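Local coordinates for protein PBP5 (Haemophilus influenzae, PDB 3A3J) that removes the terminal D-alanine from cell-wall peptide precursors, acting as a serine-type D-Ala-D-Ala carboxypeptidase of the penicillin-binding protein family, at residues Asp74-Phe79 and Ser99-Thr104. Numbering follows the deposited sequence.
Sequences DSSKMF and SGNDAT
Asn101 reaches the loop 74-79 with both its backbone and its side chain. Its CG lies anti to the carbonyl carbon (chi1 -75°), and this brings the amide up to Ser75. Asn101 ND2 donates to Ser75 OG at 2.9 Å, with the hydroxyl oxygen almost in the amide plane. Asn101 N donates to Ser76 O at 2.8 Å. The far side of the amide faces the active site: OD1 takes a weak hydrogen bond from Lys39 NZ. Ser76 OG, between its own backbone N and carbonyl carbon (chi1 68°), donates to Ser99 O at 2.5 Å, a doubtfully short length.

Asp102 turns its carboxylate back to the loop. Asp102 OD1 accepts from Met78 N at 2.9 Å on its syn side, in a nearly straight bond (176°). Asp102 OD1 also accepts from Ala103 N at 2.7 Å on its anti side, in a bent bond well out of the carboxylate plane. OD2 accepts from Leu80 N. Beyond the carboxylate, Met78 SD packs on Ala103 CB at 3.7 Å. Lys77 CA lies 3.7 Å from Gly100 CA, so the backbones meet closely at the N-cap of helix 101-112.

Ser99, Gly100 and Asn101 match the SxN motif of this family's active site, where Ser99 probably acts. The ND2 and OD1 bonds probably help fix the amide's rotation, with Ser75 as second shell keeping OD1 on Lys39, the likely proton acceptor.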
ATOM      1  N   ASP A  74     -21.011 -10.432  17.735  1.00 36.80           N
ATOM      2  CA  ASP A  74     -21.347 -10.954  16.403  1.00 36.86           C
ATOM      3  C   ASP A  74     -20.238 -10.506  15.398  1.00 35.05           C
ATOM      4  O   ASP A  74     -20.575 -10.141  14.313  1.00 35.71           O
ATOM      5  CB  ASP A  74     -22.747 -10.408  15.917  1.00 36.57           C
ATOM      6  CG  ASP A  74     -23.128 -10.838  14.394  1.00 42.38           C
ATOM      7  OD1 ASP A  74     -22.446 -11.640  13.706  1.00 43.13           O
ATOM      8  OD2 ASP A  74     -24.142 -10.357  13.844  1.00 46.07           O
ATOM      9  N   SER A  75     -18.949 -10.458  15.759  1.00 32.81           N
ATOM     10  CA  SER A  75     -17.999  -9.908  14.798  1.00 31.32           C
ATOM     11  C   SER A  75     -16.667 -10.515  15.134  1.00 32.01           C
ATOM     12  O   SER A  75     -16.539 -11.202  16.154  1.00 33.20           O
ATOM     13  CB  SER A  75     -17.963  -8.363  14.856  1.00 30.96           C
ATOM     14  OG  SER A  75     -17.326  -7.909  16.060  1.00 29.82           O
ATOM     15  N   SER A  76     -15.672 -10.284  14.297  1.00 31.55           N
ATOM     16  CA  SER A  76     -14.461 -11.044  14.416  1.00 31.73           C
ATOM     17  C   SER A  76     -13.603 -10.647  15.593  1.00 30.22           C
ATOM     18  O   SER A  76     -13.533  -9.487  16.017  1.00 29.96           O
ATOM     19  CB  SER A  76     -13.661 -11.026  13.093  1.00 32.25           C
ATOM     20  OG  SER A  76     -13.149  -9.725  12.820  1.00 37.04           O
ATOM     21  N   LYS A  77     -12.896 -11.626  16.121  1.00 30.32           N
ATOM     22  CA  LYS A  77     -12.297 -11.400  17.384  1.00 29.75           C
ATOM     23  C   LYS A  77     -11.236 -12.416  17.627  1.00 29.23           C
ATOM     24  O   LYS A  77     -11.269 -13.548  17.061  1.00 30.04           O
ATOM     25  CB  LYS A  77     -13.403 -11.435  18.484  1.00 30.38           C
ATOM     26  CG  LYS A  77     -14.130 -12.746  18.599  1.00 31.45           C
ATOM     27  CD  LYS A  77     -15.585 -12.568  19.142  1.00 37.81           C
ATOM     28  CE  LYS A  77     -15.462 -12.338  20.625  1.00 40.09           C
ATOM     29  NZ  LYS A  77     -16.802 -12.419  21.222  1.00 46.19           N
ATOM     30  N   MET A  78     -10.308 -12.040  18.474  1.00 25.54           N
ATOM     31  CA  MET A  78      -9.281 -12.952  18.868  1.00 26.44           C
ATOM     32  C   MET A  78      -9.573 -13.688  20.215  1.00 27.04           C
ATOM     33  O   MET A  78      -8.821 -14.541  20.650  1.00 24.12           O
ATOM     34  CB  MET A  78      -7.930 -12.234  18.796  1.00 26.49           C
ATOM     35  CG  MET A  78      -7.120 -12.128  20.034  1.00 27.95           C
ATOM     36  SD  MET A  78      -5.681 -11.186  19.603  1.00 27.23           S
ATOM     37  CE  MET A  78      -4.357 -12.065  20.448  1.00 27.20           C
ATOM     38  N   PHE A  79     -10.730 -13.396  20.802  1.00 28.58           N
ATOM     39  CA  PHE A  79     -11.137 -13.945  22.130  1.00 29.30           C
ATOM     40  C   PHE A  79     -10.314 -13.545  23.337  1.00 29.64           C
ATOM     41  O   PHE A  79      -9.902 -14.420  24.101  1.00 30.78           O
ATOM     42  CB  PHE A  79     -11.404 -15.461  22.096  1.00 30.04           C
ATOM     43  CG  PHE A  79     -12.398 -15.863  21.074  1.00 30.10           C
ATOM     44  CD1 PHE A  79     -13.747 -15.937  21.379  1.00 31.05           C
ATOM     45  CD2 PHE A  79     -11.979 -16.154  19.761  1.00 31.04           C
ATOM     46  CE1 PHE A  79     -14.678 -16.282  20.395  1.00 33.14           C
ATOM     47  CE2 PHE A  79     -12.883 -16.510  18.789  1.00 29.84           C
ATOM     48  CZ  PHE A  79     -14.229 -16.585  19.065  1.00 30.33           C
ATOM     49  N   SER A  99      -8.328 -10.349  11.981  1.00 27.16           N
ATOM     50  CA  SER A  99      -9.166  -9.160  12.104  1.00 26.40           C
ATOM     51  C   SER A  99      -9.806  -9.047  13.497  1.00 24.34           C
ATOM     52  O   SER A  99     -11.016  -8.815  13.619  1.00 21.21           O
ATOM     53  CB  SER A  99     -10.268  -9.283  11.096  1.00 26.02           C
ATOM     54  OG  SER A  99      -9.697  -9.017   9.852  1.00 35.51           O
ATOM     55  N   GLY A 100      -9.022  -9.320  14.540  1.00 24.72           N
ATOM     56  CA  GLY A 100      -9.652  -9.353  15.909  1.00 25.83           C
ATOM     57  C   GLY A 100     -10.126  -7.973  16.354  1.00 23.94           C
ATOM     58  O   GLY A 100      -9.314  -7.095  16.514  1.00 24.19           O
ATOM     59  N   ASN A 101     -11.425  -7.781  16.520  1.00 24.51           N
ATOM     60  CA  ASN A 101     -11.965  -6.434  16.934  1.00 26.02           C
ATOM     61  C   ASN A 101     -11.547  -5.992  18.352  1.00 26.62           C
ATOM     62  O   ASN A 101     -11.249  -4.788  18.629  1.00 25.65           O
ATOM     63  CB  ASN A 101     -13.469  -6.349  16.728  1.00 24.91           C
ATOM     64  CG  ASN A 101     -13.805  -6.194  15.276  1.00 28.56           C
ATOM     65  OD1 ASN A 101     -12.965  -5.743  14.500  1.00 30.54           O
ATOM     66  ND2 ASN A 101     -14.996  -6.582  14.883  1.00 31.43           N
ATOM     67  N   ASP A 102     -11.508  -7.004  19.218  1.00 26.33           N
ATOM     68  CA  ASP A 102     -11.101  -6.836  20.594  1.00 26.68           C
ATOM     69  C   ASP A 102      -9.624  -6.501  20.579  1.00 26.67           C
ATOM     70  O   ASP A 102      -9.185  -5.588  21.294  1.00 27.03           O
ATOM     71  CB  ASP A 102     -11.404  -8.127  21.439  1.00 25.63           C
ATOM     72  CG  ASP A 102     -10.926  -9.438  20.758  1.00 27.88           C
ATOM     73  OD1 ASP A 102     -10.279  -9.413  19.651  1.00 27.46           O
ATOM     74  OD2 ASP A 102     -11.207 -10.508  21.361  1.00 29.97           O
ATOM     75  N   ALA A 103      -8.850  -7.177  19.734  1.00 25.32           N
ATOM     76  CA  ALA A 103      -7.403  -6.836  19.641  1.00 23.84           C
ATOM     77  C   ALA A 103      -7.148  -5.420  19.182  1.00 24.37           C
ATOM     78  O   ALA A 103      -6.154  -4.856  19.594  1.00 24.36           O
ATOM     79  CB  ALA A 103      -6.680  -7.754  18.689  1.00 23.84           C
ATOM     80  N   THR A 104      -8.002  -4.844  18.324  1.00 22.49           N
ATOM     81  CA  THR A 104      -7.689  -3.526  17.859  1.00 24.58           C
ATOM     82  C   THR A 104      -7.923  -2.443  18.978  1.00 26.19           C
ATOM     83  O   THR A 104      -7.180  -1.418  19.090  1.00 25.85           O
ATOM     84  CB  THR A 104      -8.491  -3.138  16.649  1.00 23.44           C
ATOM     85  OG1 THR A 104      -9.840  -3.043  17.021  1.00 29.61           O
ATOM     86  CG2 THR A 104      -8.381  -4.125  15.540  1.00 23.98           C
TER